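Local coordinates for major capsid protein (Faustovirus, PDB 5J7O), which is the major capsid protein of a large double-stranded DNA virus, a double jelly-roll that probably builds the shell as trimers, at residues B[152-157]-B[345-350]; B[76-81]-B[89-94]; B[543-548]-B[567-572]. All coordinates share one frame; numbering follows the deposited sequence.

Contact 1: B[152-157]-B[345-350]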
loop_
_atom_site.group_PDB
_atom_site.type_symbol
_atom_site.label_atom_id
_atom_site.label_comp_id
_atom_site.label_asym_id
_atom_site.label_seq_id
_atom_site.Cartn_x
_atom_site.Cartn_y
_atom_site.Cartn_z
ATOM N N LEU B 152 38.356 9.043 25.290
ATOM C CA LEU B 152 39.183 9.047 24.089
ATOM C C LEU B 152 38.288 9.136 22.859
ATOM O O LEU B 152 37.422 8.279 22.654
ATOM C CB LEU B 152 40.054 7.792 24.029
ATOM C CG LEU B 152 41.130 7.747 22.943
ATOM C CD1 LEU B 152 42.290 8.665 23.298
ATOM C CD2 LEU B 152 41.610 6.321 22.723
ATOM N N TYR B 153 38.508 10.164 22.042
ATOM C CA TYR B 153 37.748 10.390 20.820
ATOM C C TYR B 153 38.611 10.028 19.619
ATOM O O TYR B 153 39.720 10.549 19.468
ATOM C CB TYR B 153 37.295 11.848 20.712
ATOM C CG TYR B 153 36.584 12.388 21.935
ATOM C CD1 TYR B 153 37.301 12.910 23.003
ATOM C CD2 TYR B 153 35.198 12.393 22.010
ATOM C CE1 TYR B 153 36.657 13.412 24.120
ATOM C CE2 TYR B 153 34.545 12.894 23.122
ATOM C CZ TYR B 153 35.279 13.403 24.173
ATOM O OH TYR B 153 34.634 13.901 25.282
ATOM N N THR B 154 38.099 9.148 18.762
ATOM C CA THR B 154 38.800 8.749 17.549
ATOM C C THR B 154 37.847 8.835 16.368
ATOM O O THR B 154 36.715 8.347 16.441
ATOM C CB THR B 154 39.364 7.327 17.663
ATOM O OG1 THR B 154 40.099 7.196 18.885
ATOM C CG2 THR B 154 40.287 7.025 16.489
ATOM N N GLN B 155 38.307 9.459 15.286
ATOM C CA GLN B 155 37.552 9.542 14.045
ATOM C C GLN B 155 38.438 9.113 12.886
ATOM O O GLN B 155 39.621 9.464 12.835
ATOM C CB GLN B 155 37.012 10.958 13.806
ATOM C CG GLN B 155 35.884 11.355 14.744
ATOM C CD GLN B 155 35.334 12.736 14.447
ATOM O OE1 GLN B 155 36.016 13.743 14.639
ATOM N NE2 GLN B 155 34.095 12.791 13.972
ATOM N N SER B 156 37.863 8.349 11.962
ATOM C CA SER B 156 38.598 7.848 10.811
ATOM C C SER B 156 37.620 7.615 9.667
ATOM O O SER B 156 36.413 7.843 9.796
ATOM C CB SER B 156 39.365 6.567 11.161
ATOM O OG SER B 156 38.486 5.551 11.612
ATOM N N TYR B 157 38.154 7.160 8.537
ATOM C CA TYR B 157 37.358 6.838 7.363
ATOM C C TYR B 157 37.486 5.356 7.049
ATOM O O TYR B 157 38.587 4.796 7.088
ATOM C CB TYR B 157 37.789 7.667 6.149
ATOM C CG TYR B 157 37.571 9.151 6.316
ATOM C CD1 TYR B 157 36.290 9.679 6.401
ATOM C CD2 TYR B 157 38.646 10.026 6.380
ATOM C CE1 TYR B 157 36.085 11.037 6.552
ATOM C CE2 TYR B 157 38.453 11.386 6.528
ATOM C CZ TYR B 157 37.170 11.884 6.615
ATOM O OH TYR B 157 36.972 13.238 6.764
ATOM N N THR B 345 34.156 7.263 16.987
ATOM C CA THR B 345 34.288 6.358 18.121
ATOM C C THR B 345 34.655 7.136 19.375
ATOM O O THR B 345 35.592 7.943 19.362
ATOM C CB THR B 345 35.342 5.282 17.852
ATOM O OG1 THR B 345 36.547 5.896 17.383
ATOM C CG2 THR B 345 34.843 4.304 16.814
ATOM N N VAL B 346 33.916 6.888 20.454
ATOM C CA VAL B 346 34.237 7.400 21.780
ATOM C C VAL B 346 34.477 6.210 22.695
ATOM O O VAL B 346 33.639 5.303 22.775
ATOM C CB VAL B 346 33.118 8.298 22.338
ATOM C CG1 VAL B 346 33.431 8.695 23.775
ATOM C CG2 VAL B 346 32.940 9.532 21.472
ATOM N N GLU B 347 35.622 6.205 23.371
ATOM C CA GLU B 347 35.957 5.181 24.348
ATOM C C GLU B 347 36.170 5.843 25.700
ATOM O O GLU B 347 36.867 6.859 25.796
ATOM C CB GLU B 347 37.211 4.404 23.938
ATOM C CG GLU B 347 37.063 3.617 22.651
ATOM C CD GLU B 347 38.394 3.122 22.120
ATOM O OE1 GLU B 347 38.704 1.925 22.292
ATOM O OE2 GLU B 347 39.136 3.941 21.539
ATOM N N THR B 348 35.565 5.273 26.737
ATOM C CA THR B 348 35.740 5.739 28.105
ATOM C C THR B 348 36.448 4.657 28.907
ATOM O O THR B 348 36.054 3.486 28.861
ATOM C CB THR B 348 34.396 6.086 28.750
ATOM O OG1 THR B 348 33.549 4.931 28.750
ATOM C CG2 THR B 348 33.713 7.213 27.987
ATOM N N LEU B 349 37.492 5.049 29.632
ATOM C CA LEU B 349 38.270 4.139 30.466
ATOM C C LEU B 349 38.148 4.595 31.913
ATOM O O LEU B 349 38.646 5.666 32.275
ATOM C CB LEU B 349 39.735 4.095 30.031
ATOM C CG LEU B 349 40.100 3.303 28.771
ATOM C CD1 LEU B 349 39.757 4.075 27.505
ATOM C CD2 LEU B 349 41.575 2.928 28.794
ATOM N N LEU B 350 37.489 3.783 32.737
ATOM C CA LEU B 350 37.334 4.076 34.159
ATOM C C LEU B 350 38.439 3.351 34.918
ATOM O O LEU B 350 38.336 2.154 35.199
ATOM C CB LEU B 350 35.952 3.661 34.652
ATOM C CG LEU B 350 35.689 3.761 36.158
ATOM C CD1 LEU B 350 35.871 5.187 36.654
ATOM C CD2 LEU B 350 34.298 3.247 36.497
HETATM O O HOH W 1 38.584 6.668 20.862
#

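Contact 2: B[76-81]-B[89-94]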
loop_
_atom_site.group_PDB
_atom_site.type_symbol
_atom_site.label_atom_id
_atom_site.label_comp_id
_atom_site.label_asym_id
_atom_site.label_seq_id
_atom_site.Cartn_x
_atom_site.Cartn_y
_atom_site.Cartn_z
ATOM N N THR B 76 8.192 9.540 -33.683
ATOM C CA THR B 76 8.925 10.447 -34.551
ATOM C C THR B 76 10.047 11.109 -33.761
ATOM O O THR B 76 10.017 11.172 -32.530
ATOM C CB THR B 76 8.007 11.515 -35.164
ATOM O OG1 THR B 76 8.727 12.253 -36.159
ATOM C CG2 THR B 76 7.508 12.474 -34.091
ATOM N N ARG B 77 11.039 11.600 -34.491
ATOM C CA ARG B 77 12.215 12.238 -33.929
ATOM C C ARG B 77 12.074 13.752 -33.956
ATOM O O ARG B 77 11.272 14.299 -34.721
ATOM C CB ARG B 77 13.467 11.815 -34.707
ATOM C CG ARG B 77 13.761 10.332 -34.623
ATOM C CD ARG B 77 15.195 10.025 -35.011
ATOM N NE ARG B 77 15.503 8.608 -34.848
ATOM C CZ ARG B 77 15.810 8.040 -33.687
ATOM N NH1 ARG B 77 15.849 8.769 -32.579
ATOM N NH2 ARG B 77 16.076 6.742 -33.631
ATOM N N PRO B 78 12.829 14.468 -33.125
ATOM C CA PRO B 78 12.728 15.929 -33.119
ATOM C C PRO B 78 13.344 16.551 -34.362
ATOM O O PRO B 78 14.211 15.975 -35.023
ATOM C CB PRO B 78 13.503 16.334 -31.862
ATOM C CG PRO B 78 14.466 15.220 -31.649
ATOM C CD PRO B 78 13.737 13.979 -32.072
ATOM N N ASN B 79 12.874 17.757 -34.674
ATOM C CA ASN B 79 13.412 18.546 -35.774
ATOM C C ASN B 79 14.706 19.259 -35.408
ATOM O O ASN B 79 15.298 19.914 -36.273
ATOM C CB ASN B 79 12.384 19.584 -36.232
ATOM C CG ASN B 79 10.979 19.023 -36.313
ATOM O OD1 ASN B 79 10.767 17.919 -36.813
ATOM N ND2 ASN B 79 10.010 19.782 -35.813
ATOM N N THR B 80 15.159 19.145 -34.160
ATOM C CA THR B 80 16.234 19.972 -33.628
ATOM C C THR B 80 17.520 19.185 -33.384
ATOM O O THR B 80 18.333 19.562 -32.537
ATOM C CB THR B 80 15.776 20.656 -32.341
ATOM O OG1 THR B 80 15.103 19.706 -31.507
ATOM C CG2 THR B 80 14.826 21.801 -32.661
ATOM N N GLY B 81 17.719 18.091 -34.118
ATOM C CA GLY B 81 18.991 17.393 -34.064
ATOM C C GLY B 81 19.212 16.639 -32.762
ATOM O O GLY B 81 18.274 16.231 -32.071
ATOM N N ILE B 89 13.588 21.040 -27.341
ATOM C CA ILE B 89 13.381 19.942 -28.277
ATOM C C ILE B 89 11.986 20.093 -28.867
ATOM O O ILE B 89 11.016 20.307 -28.132
ATOM C CB ILE B 89 13.545 18.580 -27.581
ATOM C CG1 ILE B 89 14.951 18.449 -26.992
ATOM C CG2 ILE B 89 13.255 17.444 -28.540
ATOM C CD1 ILE B 89 15.159 17.184 -26.195
ATOM N N GLN B 90 11.884 19.991 -30.192
ATOM C CA GLN B 90 10.613 20.195 -30.875
ATOM C C GLN B 90 10.325 19.034 -31.813
ATOM O O GLN B 90 11.167 18.674 -32.641
ATOM C CB GLN B 90 10.603 21.506 -31.663
ATOM C CG GLN B 90 9.234 21.851 -32.225
ATOM C CD GLN B 90 9.276 22.993 -33.216
ATOM O OE1 GLN B 90 9.906 22.893 -34.269
ATOM N NE2 GLN B 90 8.601 24.088 -32.886
ATOM N N PHE B 91 9.129 18.465 -31.687
ATOM C CA PHE B 91 8.638 17.431 -32.585
ATOM C C PHE B 91 7.542 18.004 -33.471
ATOM O O PHE B 91 6.712 18.797 -33.015
ATOM C CB PHE B 91 8.068 16.235 -31.815
ATOM C CG PHE B 91 9.027 15.610 -30.847
ATOM C CD1 PHE B 91 9.139 16.092 -29.554
ATOM C CD2 PHE B 91 9.798 14.521 -31.221
ATOM C CE1 PHE B 91 10.013 15.512 -28.656
ATOM C CE2 PHE B 91 10.673 13.936 -30.327
ATOM C CZ PHE B 91 10.781 14.432 -29.043
ATOM N N SER B 92 7.539 17.602 -34.736
ATOM C CA SER B 92 6.356 17.775 -35.560
ATOM C C SER B 92 5.399 16.618 -35.311
ATOM O O SER B 92 5.816 15.491 -35.029
ATOM C CB SER B 92 6.722 17.843 -37.043
ATOM O OG SER B 92 7.391 19.052 -37.355
ATOM N N ILE B 93 4.107 16.908 -35.393
ATOM C CA ILE B 93 3.094 15.861 -35.293
ATOM C C ILE B 93 2.819 15.369 -36.709
ATOM O O ILE B 93 2.130 16.053 -37.479
ATOM C CB ILE B 93 1.818 16.369 -34.603
ATOM C CG1 ILE B 93 2.162 16.947 -33.229
ATOM C CG2 ILE B 93 0.809 15.240 -34.462
ATOM C CD1 ILE B 93 0.981 17.547 -32.501
ATOM N N PRO B 94 3.344 14.205 -37.095
ATOM C CA PRO B 94 3.239 13.777 -38.493
ATOM C C PRO B 94 1.798 13.531 -38.902
ATOM O O PRO B 94 0.912 13.302 -38.076
ATOM C CB PRO B 94 4.054 12.476 -38.532
ATOM C CG PRO B 94 4.886 12.492 -37.287
ATOM C CD PRO B 94 4.071 13.227 -36.273
HETATM O O HOH W 2 9.413 16.030 -35.618
#

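Contact 3: B[543-548]-B[567-572]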
loop_
_atom_site.group_PDB
_atom_site.type_symbol
_atom_site.label_atom_id
_atom_site.label_comp_id
_atom_site.label_asym_id
_atom_site.label_seq_id
_atom_site.Cartn_x
_atom_site.Cartn_y
_atom_site.Cartn_z
ATOM N N GLN B 543 -6.284 21.888 5.907
ATOM C CA GLN B 543 -6.690 20.491 5.808
ATOM C C GLN B 543 -8.046 20.329 5.132
ATOM O O GLN B 543 -8.344 19.242 4.625
ATOM C CB GLN B 543 -6.722 19.848 7.194
ATOM C CG GLN B 543 -7.749 20.453 8.125
ATOM C CD GLN B 543 -7.736 19.824 9.503
ATOM O OE1 GLN B 543 -7.641 20.521 10.511
ATOM N NE2 GLN B 543 -7.842 18.501 9.554
ATOM N N PHE B 544 -8.874 21.378 5.120
ATOM C CA PHE B 544 -10.137 21.314 4.391
ATOM C C PHE B 544 -9.896 21.121 2.899
ATOM O O PHE B 544 -10.584 20.326 2.248
ATOM C CB PHE B 544 -10.954 22.581 4.647
ATOM C CG PHE B 544 -12.313 22.577 3.999
ATOM C CD1 PHE B 544 -13.399 22.004 4.640
ATOM C CD2 PHE B 544 -12.507 23.161 2.757
ATOM C CE1 PHE B 544 -14.650 22.002 4.051
ATOM C CE2 PHE B 544 -13.756 23.163 2.162
ATOM C CZ PHE B 544 -14.829 22.583 2.811
ATOM N N TYR B 545 -8.913 21.832 2.344
ATOM C CA TYR B 545 -8.606 21.716 0.924
ATOM C C TYR B 545 -7.696 20.538 0.607
ATOM O O TYR B 545 -7.716 20.045 -0.526
ATOM C CB TYR B 545 -7.954 23.001 0.413
ATOM C CG TYR B 545 -8.761 24.251 0.671
ATOM C CD1 TYR B 545 -9.864 24.564 -0.114
ATOM C CD2 TYR B 545 -8.416 25.123 1.694
ATOM C CE1 TYR B 545 -10.600 25.710 0.115
ATOM C CE2 TYR B 545 -9.148 26.269 1.932
ATOM C CZ TYR B 545 -10.237 26.557 1.139
ATOM O OH TYR B 545 -10.965 27.700 1.376
ATOM N N ARG B 546 -6.894 20.082 1.568
ATOM C CA ARG B 546 -5.994 18.965 1.317
ATOM C C ARG B 546 -6.663 17.617 1.538
ATOM O O ARG B 546 -6.463 16.689 0.747
ATOM C CB ARG B 546 -4.756 19.069 2.210
ATOM C CG ARG B 546 -3.789 17.908 2.047
ATOM C CD ARG B 546 -2.799 17.876 3.190
ATOM N NE ARG B 546 -3.461 17.627 4.465
ATOM C CZ ARG B 546 -3.055 18.130 5.626
ATOM N NH1 ARG B 546 -1.996 18.925 5.668
ATOM N NH2 ARG B 546 -3.715 17.848 6.740
ATOM N N ASP B 547 -7.455 17.487 2.601
ATOM C CA ASP B 547 -8.017 16.204 2.996
ATOM C C ASP B 547 -9.496 16.060 2.658
ATOM O O ASP B 547 -9.898 15.040 2.092
ATOM C CB ASP B 547 -7.802 15.981 4.499
ATOM C CG ASP B 547 -6.343 16.062 4.893
ATOM O OD1 ASP B 547 -5.480 15.774 4.039
ATOM O OD2 ASP B 547 -6.059 16.417 6.056
ATOM N N TYR B 548 -10.322 17.055 2.986
ATOM C CA TYR B 548 -11.762 16.875 2.828
ATOM C C TYR B 548 -12.181 16.924 1.363
ATOM O O TYR B 548 -12.884 16.027 0.882
ATOM C CB TYR B 548 -12.535 17.919 3.629
ATOM C CG TYR B 548 -14.019 17.783 3.406
ATOM C CD1 TYR B 548 -14.736 18.756 2.723
ATOM C CD2 TYR B 548 -14.696 16.652 3.839
ATOM C CE1 TYR B 548 -16.094 18.617 2.504
ATOM C CE2 TYR B 548 -16.048 16.503 3.622
ATOM C CZ TYR B 548 -16.743 17.488 2.958
ATOM O OH TYR B 548 -18.093 17.339 2.744
ATOM N N LEU B 567 -3.010 21.437 -1.945
ATOM C CA LEU B 567 -4.381 21.870 -1.728
ATOM C C LEU B 567 -5.133 21.908 -3.052
ATOM O O LEU B 567 -4.559 22.199 -4.106
ATOM C CB LEU B 567 -4.435 23.246 -1.048
ATOM C CG LEU B 567 -4.244 23.265 0.473
ATOM C CD1 LEU B 567 -2.812 22.939 0.876
ATOM C CD2 LEU B 567 -4.668 24.603 1.047
ATOM N N PHE B 568 -6.428 21.612 -2.982
ATOM C CA PHE B 568 -7.282 21.460 -4.157
ATOM C C PHE B 568 -8.516 22.333 -3.965
ATOM O O PHE B 568 -9.393 22.001 -3.162
ATOM C CB PHE B 568 -7.664 19.990 -4.356
ATOM C CG PHE B 568 -8.384 19.707 -5.645
ATOM C CD1 PHE B 568 -9.766 19.773 -5.712
ATOM C CD2 PHE B 568 -7.681 19.350 -6.785
ATOM C CE1 PHE B 568 -10.433 19.505 -6.891
ATOM C CE2 PHE B 568 -8.343 19.080 -7.969
ATOM C CZ PHE B 568 -9.721 19.158 -8.021
ATOM N N LEU B 569 -8.580 23.448 -4.693
ATOM C CA LEU B 569 -9.709 24.372 -4.615
ATOM C C LEU B 569 -10.703 24.008 -5.713
ATOM O O LEU B 569 -10.465 24.292 -6.889
ATOM C CB LEU B 569 -9.240 25.818 -4.765
ATOM C CG LEU B 569 -7.949 26.265 -4.073
ATOM C CD1 LEU B 569 -7.646 27.717 -4.410
ATOM C CD2 LEU B 569 -8.032 26.077 -2.572
ATOM N N ASN B 570 -11.823 23.401 -5.331
ATOM C CA ASN B 570 -12.770 22.844 -6.288
ATOM C C ASN B 570 -13.935 23.797 -6.529
ATOM O O ASN B 570 -14.431 24.442 -5.601
ATOM C CB ASN B 570 -13.298 21.494 -5.798
ATOM C CG ASN B 570 -14.212 20.826 -6.804
ATOM O OD1 ASN B 570 -14.195 21.150 -7.991
ATOM N ND2 ASN B 570 -15.018 19.882 -6.333
ATOM N N PHE B 571 -14.374 23.870 -7.789
ATOM C CA PHE B 571 -15.515 24.691 -8.174
ATOM C C PHE B 571 -16.500 23.937 -9.062
ATOM O O PHE B 571 -17.453 24.545 -9.565
ATOM C CB PHE B 571 -15.049 25.966 -8.885
ATOM C CG PHE B 571 -13.990 26.720 -8.139
ATOM C CD1 PHE B 571 -14.323 27.526 -7.063
ATOM C CD2 PHE B 571 -12.660 26.622 -8.511
ATOM C CE1 PHE B 571 -13.350 28.223 -6.375
ATOM C CE2 PHE B 571 -11.682 27.316 -7.828
ATOM C CZ PHE B 571 -12.028 28.117 -6.757
ATOM N N CYS B 572 -16.291 22.641 -9.275
ATOM C CA CYS B 572 -17.208 21.812 -10.042
ATOM C C CYS B 572 -17.594 20.594 -9.213
ATOM O O CYS B 572 -16.944 20.262 -8.218
ATOM C CB CYS B 572 -16.593 21.368 -11.377
ATOM S SG CYS B 572 -15.159 20.283 -11.214
#

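Contact 1: B[152-157]-B[345-350]
Leu152 and Glu347 run side by side off the same face of an antiparallel sheet, with Leu152 CD2 lying 3.6 Å from Glu347 OE2. They form a hydrogen-bonded pair of the ladder, Leu152 N giving to Glu347 O at 2.7 Å and Glu347 N returning to Leu152 O. The Glu347 chain extends beyond CG, its OE1 hydrogen-bonded to Tyr367 on the next strand. The other carboxylate oxygen takes a bond from a bridging water, which also contacts Thr154 OG1 and, weakly, Leu152 O.

Thr154 and Thr345, the next hydrogen-bonded pair on that face, have side chains that cross obliquely. Thr345 OG1 sits between its own N and carbonyl carbon (chi1 50°), from where it donates to Thr154 O at 2.6 Å, arriving 41° above the carbonyl plane. Thr345 N reaches that oxygen at 2.8 Å, which gives the acceptor two donors from one residue. On the opposite face Tyr153 and Val346 form a non-hydrogen-bonded pair, and Val346 CG2 meets ring atom CD2 of Tyr153 obliquely at 3.7 Å.

The chemistry divides by face: the backbone ladder ties the strands, the Thr345 hydroxyl and a water add to it on one side, and on the other the Tyr153 and Val346 side chains meet by apolar contact and pack on Leu254 and Pro250 of the second subunit.

Contact 2: B[76-81]-B[89-94]
Pro78 sets its CB over one face of the Phe91 ring, 4.3 Å from the centroid and 21° off the normal, a CH-pi contact displaced toward the rim. The two side chains run alongside each other and point the same way; Pro78 CD also touches Phe91 CE2 at 3.5 Å. The same CB also meets Ile89 CG2 (3.5 Å), so the proline packs against both of these strand residues. Strand 389-401 supplies Ile392 and Leu394 against Ile89 and Phe91.

Asn79 provides the polar counterpart. Its backbone N gives a hydrogen bond to Gln90 O (2.8 Å). CG is anti to the carbonyl carbon (chi1 -43°), and beyond it ND2 donates to Ser92 OG at 3.1 Å, with the hydroxyl oxygen tilted 26° from the amide plane. The same nitrogen reaches Gln90 OE1 only weakly. OD1 receives a bond from a water that also donates to Arg77 O and accepts from Ser92 N, so one solvent molecule joins the loop backbone, the amide and the strand. Gln90 N makes a further weak bond to Thr80 OG1.

At the other end Thr76 and Pro94 approach tip to tip, Thr76 CB being 3.9 Å from Pro94 CG.

The loop after strand 69-76 thus folds back along strand 88-92, an outermost strand of its four-stranded sheet within this chain. One direct backbone bond, the Asn79 amide and a water link the loop to the strand on the polar side, while Pro78 against Phe91 and Ile89, with Thr76 against Pro94, supplies the apolar part of the attachment.

Contact 3: B[543-548]-B[567-572]
Helix 543-548 crosses strand 567-570 almost perpendicularly, at 93° with the axes 6.0 Å apart, and Phe568 N donates to Tyr545 O at 3.2 Å. The donor stands 55° above the carbonyl plane. A wider pi-type turn spans 544-548 of this helix, and Tyr548 N returns to Gln543 O by a weak bond.

Tyr545 carries the side-chain contact, lying obliquely to the side chains of Leu567 and Leu569. Leu569 CD2 lies over one face of its ring, 3.8 Å from the centroid and 28° off the normal in a CH-pi contact. That methyl is nearest CD1 of the ring, displaced from the centre toward the rim. Phe544 CD2 lies over the opposite face, also toward the rim. Leu567 meets the base of the tyrosine instead: its CD2 is 3.7 Å from Tyr545 CB and approaches the ring obliquely. The hydroxyl binds Val527 O on strand 526-531, tying the tip of the same side chain to another sheet.

On the helix, Arg546 grips Asp547 side-on, NE to OD1 and NH2 to OD2, each at 2.8 Å, while NH1 forms a salt bridge with Glu522.

The contact seats helix 542-552 on strand 567-570, an outermost strand within this chain of the four-stranded sheet that also holds 444-453. Its touching residues are all buried, and Tyr545 satisfies its carbonyl and hydroxyl oxygens in two different strands while its ring is packed on both faces. The carboxylates of Asp547 and Glu522 probably offset the charge of the buried guanidinium.

Along the chain, contact 2 comes first, then contact 1, then contact 3, each closing before the next opens. None touches another: the nearest atoms are about 39 Å apart between contacts 1 and 2, about 38 Å between 1 and 3, and about 26 Å between 2 and 3. They occupy different sheets. Contact 1 pairs strands of the seven-stranded mixed sheet, across the chain's centre from contact 3. Contacts 2 and 3 each involve a strand that is outermost, within this chain, in a separate four-stranded sheet. Contacts 1 and 3 meet the second and third subunits respectively, consistent with a trimeric capsid building block, whereas contact 2 is an intrachain surface feature.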